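Long-range contact in 3-hydroxyisobutyrate dehydrogenase (Salmonella typhimurium, PDB 3G0O), which probably oxidises L-threonate to 2-dehydro-L-erythronate with NAD(+) as the preferred cosubstrate: residues H230-D243 / S277-K291. Numbering follows the deposited sequence.
Sequences HVVDGDYTPRSAVD and SNAGYGKEDDSAVIK
The Tyr236 ring lies against Ala288 and Lys291 of the 3-10 segment that starts at Asp286: CD1 is 3.7 Å from CA of Ala288, and the hydroxyl end approaches CG2 of Ile290. Over one ring face runs the extended chain of Lys291, heading the opposite way; its CE is 3.8 Å from the ring centroid and 18° off the normal, a CH-pi contact. Lys291 NZ, farther off-centre, adds a cation-pi interaction while salt-bridged to Glu284 OE1.

Asp285 is gripped on both oxygens. OD2 accepts from His230 ND1 at 2.8 Å, in the imidazole plane but 50° out of the carboxylate plane, whereas Ser287 OG takes the anti lone pair of OD2 and Ser287 N closes an Asx turn. OD1 offers its anti lone pair to Arg239 N (3.1 Å), and the Arg239 guanidinium lies across a face of the His230 ring. With CG anti to the backbone N (chi1 -169°), the carboxylate reaches into the 236-239 loop, CB resting against Thr237 O, and Asp285 N bonds to Tyr236 O.

Both segments belong to the helical C-terminal domain, where the loop joining helices 222-232 and 242-258 meets the turn after helix 264-281. A single beta bridge pairs Ala241 with Asp285: Asp286 N donates to Ser240 O, and Val242 N to Glu284 O. The Ser240 side chain lies about 4 Å from a bound L(+)-tartaric acid and about 10 Å from the side chain of Lys179, the predicted active-site residue; Asp286 OD1 is salt-bridged to Arg227.

Val242 CG2 meets Ala288 CB and lies 3.4 Å from Asp285 O and also near Tyr281 O, while CG1 packs by Ser277; the side chain also touches Phe273 and Ala276 of helix 264-281. Next to it, Asp243 N bonds to Gly282 O, and Ser277 OG donates to the syn lone pair of Asp243 OD1 at 2.7 Å.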
loop_
_atom_site.group_PDB
_atom_site.type_symbol
_atom_site.label_atom_id
_atom_site.label_comp_id
_atom_site.label_asym_id
_atom_site.label_seq_id
_atom_site.Cartn_x
_atom_site.Cartn_y
_atom_site.Cartn_z
ATOM N N HIS A 230 -7.339 -12.210 -5.722
ATOM C CA HIS A 230 -8.064 -13.391 -5.268
ATOM C C HIS A 230 -9.554 -13.066 -5.254
ATOM O O HIS A 230 -10.387 -13.888 -5.647
ATOM C CB HIS A 230 -7.614 -13.784 -3.854
ATOM C CG HIS A 230 -6.150 -14.070 -3.737
ATOM N ND1 HIS A 230 -5.522 -14.245 -2.522
ATOM C CD2 HIS A 230 -5.187 -14.207 -4.681
ATOM C CE1 HIS A 230 -4.236 -14.474 -2.722
ATOM N NE2 HIS A 230 -4.008 -14.455 -4.025
ATOM N N VAL A 231 -9.888 -11.863 -4.794
ATOM C CA VAL A 231 -11.279 -11.429 -4.730
ATOM C C VAL A 231 -11.883 -11.296 -6.119
ATOM O O VAL A 231 -13.005 -11.737 -6.357
ATOM C CB VAL A 231 -11.419 -10.075 -4.009
ATOM C CG1 VAL A 231 -12.846 -9.559 -4.131
ATOM C CG2 VAL A 231 -11.041 -10.232 -2.539
ATOM N N VAL A 232 -11.143 -10.675 -7.029
ATOM C CA VAL A 232 -11.628 -10.502 -8.390
ATOM C C VAL A 232 -11.891 -11.866 -9.019
ATOM O O VAL A 232 -12.879 -12.049 -9.736
ATOM C CB VAL A 232 -10.607 -9.735 -9.257
ATOM C CG1 VAL A 232 -11.088 -9.677 -10.696
ATOM C CG2 VAL A 232 -10.418 -8.323 -8.708
ATOM N N ASP A 233 -11.011 -12.825 -8.741
ATOM C CA ASP A 233 -11.158 -14.168 -9.288
ATOM C C ASP A 233 -12.085 -15.051 -8.459
ATOM O O ASP A 233 -12.371 -16.184 -8.843
ATOM C CB ASP A 233 -9.791 -14.849 -9.416
ATOM C CG ASP A 233 -8.881 -14.153 -10.411
ATOM O OD1 ASP A 233 -9.385 -13.686 -11.451
ATOM O OD2 ASP A 233 -7.660 -14.088 -10.157
ATOM N N GLY A 234 -12.560 -14.532 -7.329
ATOM C CA GLY A 234 -13.450 -15.311 -6.483
ATOM C C GLY A 234 -12.831 -16.603 -5.977
ATOM O O GLY A 234 -13.533 -17.589 -5.733
ATOM N N ASP A 235 -11.512 -16.604 -5.815
ATOM C CA ASP A 235 -10.807 -17.782 -5.335
ATOM C C ASP A 235 -10.256 -17.557 -3.926
ATOM O O ASP A 235 -9.210 -16.930 -3.746
ATOM C CB ASP A 235 -9.680 -18.138 -6.308
ATOM C CG ASP A 235 -8.820 -19.278 -5.812
ATOM O OD1 ASP A 235 -9.336 -20.124 -5.048
ATOM O OD2 ASP A 235 -7.633 -19.331 -6.197
ATOM N N TYR A 236 -10.968 -18.071 -2.927
ATOM C CA TYR A 236 -10.551 -17.910 -1.542
ATOM C C TYR A 236 -9.741 -19.084 -1.011
ATOM O O TYR A 236 -9.671 -19.310 0.201
ATOM C CB TYR A 236 -11.778 -17.636 -0.664
ATOM C CG TYR A 236 -12.424 -16.315 -1.013
ATOM C CD1 TYR A 236 -11.843 -15.109 -0.616
ATOM C CD2 TYR A 236 -13.554 -16.264 -1.835
ATOM C CE1 TYR A 236 -12.362 -13.889 -1.030
ATOM C CE2 TYR A 236 -14.081 -15.047 -2.259
ATOM C CZ TYR A 236 -13.476 -13.863 -1.855
ATOM O OH TYR A 236 -13.966 -12.660 -2.304
ATOM N N THR A 237 -9.131 -19.830 -1.931
ATOM C CA THR A 237 -8.275 -20.951 -1.561
ATOM C C THR A 237 -7.189 -20.290 -0.718
ATOM O O THR A 237 -6.602 -19.294 -1.130
ATOM C CB THR A 237 -7.634 -21.599 -2.807
ATOM O OG1 THR A 237 -8.657 -22.185 -3.619
ATOM C CG2 THR A 237 -6.642 -22.674 -2.401
ATOM N N PRO A 238 -6.906 -20.835 0.471
ATOM C CA PRO A 238 -5.886 -20.257 1.350
ATOM C C PRO A 238 -4.424 -20.286 0.909
ATOM O O PRO A 238 -3.853 -21.352 0.688
ATOM C CB PRO A 238 -6.095 -21.018 2.658
ATOM C CG PRO A 238 -6.516 -22.379 2.172
ATOM C CD PRO A 238 -7.512 -22.031 1.083
ATOM N N ARG A 239 -3.834 -19.102 0.766
ATOM C CA ARG A 239 -2.419 -18.986 0.445
ATOM C C ARG A 239 -1.862 -18.707 1.834
ATOM O O ARG A 239 -0.904 -19.331 2.284
ATOM C CB ARG A 239 -2.133 -17.792 -0.472
ATOM C CG ARG A 239 -2.389 -18.030 -1.954
ATOM C CD ARG A 239 -3.865 -18.093 -2.283
ATOM N NE ARG A 239 -4.092 -17.978 -3.722
ATOM C CZ ARG A 239 -5.290 -17.854 -4.284
ATOM N NH1 ARG A 239 -6.378 -17.831 -3.525
ATOM N NH2 ARG A 239 -5.398 -17.738 -5.603
ATOM N N SER A 240 -2.507 -17.750 2.500
ATOM C CA SER A 240 -2.189 -17.347 3.865
ATOM C C SER A 240 -3.577 -17.145 4.484
ATOM O O SER A 240 -4.355 -16.320 4.009
ATOM C CB SER A 240 -1.398 -16.041 3.872
ATOM O OG SER A 240 -0.872 -15.797 5.164
ATOM N N ALA A 241 -3.880 -17.904 5.534
ATOM C CA ALA A 241 -5.198 -17.873 6.168
ATOM C C ALA A 241 -5.599 -16.674 7.022
ATOM O O ALA A 241 -4.761 -15.952 7.564
ATOM C CB ALA A 241 -5.393 -19.143 6.982
ATOM N N VAL A 242 -6.911 -16.489 7.126
ATOM C CA VAL A 242 -7.496 -15.431 7.936
ATOM C C VAL A 242 -6.946 -15.536 9.354
ATOM O O VAL A 242 -6.536 -14.535 9.950
ATOM C CB VAL A 242 -9.042 -15.565 7.980
ATOM C CG1 VAL A 242 -9.618 -14.815 9.186
ATOM C CG2 VAL A 242 -9.638 -15.030 6.692
ATOM N N ASP A 243 -6.929 -16.753 9.888
ATOM C CA ASP A 243 -6.437 -16.979 11.244
ATOM C C ASP A 243 -4.990 -16.542 11.470
ATOM O O ASP A 243 -4.580 -16.337 12.612
ATOM C CB ASP A 243 -6.610 -18.452 11.639
ATOM C CG ASP A 243 -8.053 -18.797 11.966
ATOM O OD1 ASP A 243 -8.829 -17.864 12.274
ATOM O OD2 ASP A 243 -8.409 -19.996 11.932
ATOM N N SER A 277 -13.197 -15.014 11.206
ATOM C CA SER A 277 -12.904 -16.344 11.726
ATOM C C SER A 277 -14.113 -16.934 12.464
ATOM O O SER A 277 -14.445 -18.097 12.267
ATOM C CB SER A 277 -11.683 -16.313 12.650
ATOM O OG SER A 277 -11.353 -17.621 13.099
ATOM N N ASN A 278 -14.790 -16.147 13.293
ATOM C CA ASN A 278 -15.949 -16.695 14.001
ATOM C C ASN A 278 -17.073 -17.017 13.020
ATOM O O ASN A 278 -17.967 -17.806 13.330
ATOM C CB ASN A 278 -16.486 -15.715 15.055
ATOM C CG ASN A 278 -15.436 -15.295 16.066
ATOM O OD1 ASN A 278 -14.393 -15.939 16.226
ATOM N ND2 ASN A 278 -15.716 -14.205 16.762
ATOM N N ALA A 279 -17.053 -16.371 11.855
ATOM C CA ALA A 279 -18.082 -16.612 10.849
ATOM C C ALA A 279 -17.785 -17.898 10.080
ATOM O O ALA A 279 -18.569 -18.319 9.228
ATOM C CB ALA A 279 -18.171 -15.432 9.886
ATOM N N GLY A 280 -16.638 -18.506 10.374
ATOM C CA GLY A 280 -16.261 -19.747 9.723
ATOM C C GLY A 280 -15.279 -19.651 8.571
ATOM O O GLY A 280 -15.042 -20.646 7.887
ATOM N N TYR A 281 -14.689 -18.479 8.352
ATOM C CA TYR A 281 -13.744 -18.312 7.245
ATOM C C TYR A 281 -12.292 -18.335 7.712
ATOM O O TYR A 281 -11.384 -18.003 6.948
ATOM C CB TYR A 281 -14.020 -16.991 6.522
ATOM C CG TYR A 281 -15.473 -16.778 6.166
ATOM C CD1 TYR A 281 -16.160 -17.694 5.368
ATOM C CD2 TYR A 281 -16.165 -15.661 6.632
ATOM C CE1 TYR A 281 -17.501 -17.502 5.043
ATOM C CE2 TYR A 281 -17.506 -15.462 6.316
ATOM C CZ TYR A 281 -18.167 -16.386 5.522
ATOM O OH TYR A 281 -19.490 -16.189 5.201
ATOM N N GLY A 282 -12.080 -18.737 8.961
ATOM C CA GLY A 282 -10.744 -18.765 9.533
ATOM C C GLY A 282 -9.636 -19.434 8.743
ATOM O O GLY A 282 -8.498 -18.965 8.755
ATOM N N LYS A 283 -9.962 -20.525 8.057
ATOM C CA LYS A 283 -8.973 -21.266 7.286
ATOM C C LYS A 283 -8.940 -20.896 5.808
ATOM O O LYS A 283 -8.163 -21.454 5.034
ATOM C CB LYS A 283 -9.223 -22.763 7.465
ATOM C CG LYS A 283 -9.157 -23.156 8.933
ATOM C CD LYS A 283 -9.799 -24.490 9.219
ATOM C CE LYS A 283 -8.973 -25.644 8.708
ATOM N NZ LYS A 283 -9.464 -26.942 9.287
ATOM N N GLU A 284 -9.787 -19.952 5.423
ATOM C CA GLU A 284 -9.826 -19.491 4.044
ATOM C C GLU A 284 -8.749 -18.425 3.858
ATOM O O GLU A 284 -8.169 -17.949 4.833
ATOM C CB GLU A 284 -11.199 -18.904 3.719
ATOM C CG GLU A 284 -12.292 -19.955 3.524
ATOM C CD GLU A 284 -13.615 -19.350 3.096
ATOM O OE1 GLU A 284 -13.604 -18.238 2.528
ATOM O OE2 GLU A 284 -14.665 -19.993 3.313
ATOM N N ASP A 285 -8.480 -18.059 2.610
ATOM C CA ASP A 285 -7.474 -17.040 2.318
ATOM C C ASP A 285 -7.802 -15.793 3.144
ATOM O O ASP A 285 -8.978 -15.482 3.339
ATOM C CB ASP A 285 -7.502 -16.698 0.830
ATOM C CG ASP A 285 -6.326 -15.852 0.409
ATOM O OD1 ASP A 285 -5.180 -16.349 0.490
ATOM O OD2 ASP A 285 -6.544 -14.692 -0.001
ATOM N N ASP A 286 -6.786 -15.074 3.624
ATOM C CA ASP A 286 -7.069 -13.894 4.433
ATOM C C ASP A 286 -7.897 -12.840 3.700
ATOM O O ASP A 286 -8.531 -11.994 4.332
ATOM C CB ASP A 286 -5.781 -13.270 5.021
ATOM C CG ASP A 286 -4.670 -13.106 4.002
ATOM O OD1 ASP A 286 -4.960 -12.775 2.837
ATOM O OD2 ASP A 286 -3.491 -13.291 4.386
ATOM N N SER A 287 -7.923 -12.894 2.371
ATOM C CA SER A 287 -8.718 -11.929 1.631
ATOM C C SER A 287 -10.201 -12.169 1.921
ATOM O O SER A 287 -11.040 -11.316 1.640
ATOM C CB SER A 287 -8.451 -12.028 0.120
ATOM O OG SER A 287 -8.809 -13.295 -0.405
ATOM N N ALA A 288 -10.512 -13.326 2.508
ATOM C CA ALA A 288 -11.897 -13.668 2.839
ATOM C C ALA A 288 -12.461 -12.765 3.931
ATOM O O ALA A 288 -13.649 -12.845 4.259
ATOM C CB ALA A 288 -12.002 -15.133 3.263
ATOM N N VAL A 289 -11.619 -11.909 4.501
ATOM C CA VAL A 289 -12.091 -10.983 5.522
ATOM C C VAL A 289 -13.174 -10.101 4.883
ATOM O O VAL A 289 -14.035 -9.548 5.571
ATOM C CB VAL A 289 -10.939 -10.088 6.054
ATOM C CG1 VAL A 289 -10.377 -9.225 4.930
ATOM C CG2 VAL A 289 -11.444 -9.221 7.202
ATOM N N ILE A 290 -13.131 -9.987 3.557
ATOM C CA ILE A 290 -14.108 -9.186 2.829
ATOM C C ILE A 290 -15.524 -9.749 3.013
ATOM O O ILE A 290 -16.515 -9.038 2.854
ATOM C CB ILE A 290 -13.775 -9.144 1.310
ATOM C CG1 ILE A 290 -14.605 -8.054 0.629
ATOM C CG2 ILE A 290 -14.075 -10.500 0.666
ATOM C CD1 ILE A 290 -14.223 -7.798 -0.824
ATOM N N LYS A 291 -15.617 -11.026 3.366
ATOM C CA LYS A 291 -16.917 -11.661 3.547
ATOM C C LYS A 291 -17.731 -11.154 4.740
ATOM O O LYS A 291 -18.933 -11.412 4.822
ATOM C CB LYS A 291 -16.745 -13.181 3.627
ATOM C CG LYS A 291 -16.261 -13.785 2.314
ATOM C CD LYS A 291 -16.130 -15.299 2.387
ATOM C CE LYS A 291 -15.730 -15.874 1.031
ATOM N NZ LYS A 291 -15.627 -17.360 1.053
HETATM O O HOH W 1 -3.227 -14.738 1.143
HETATM O O HOH W 2 -10.764 -20.965 12.582
#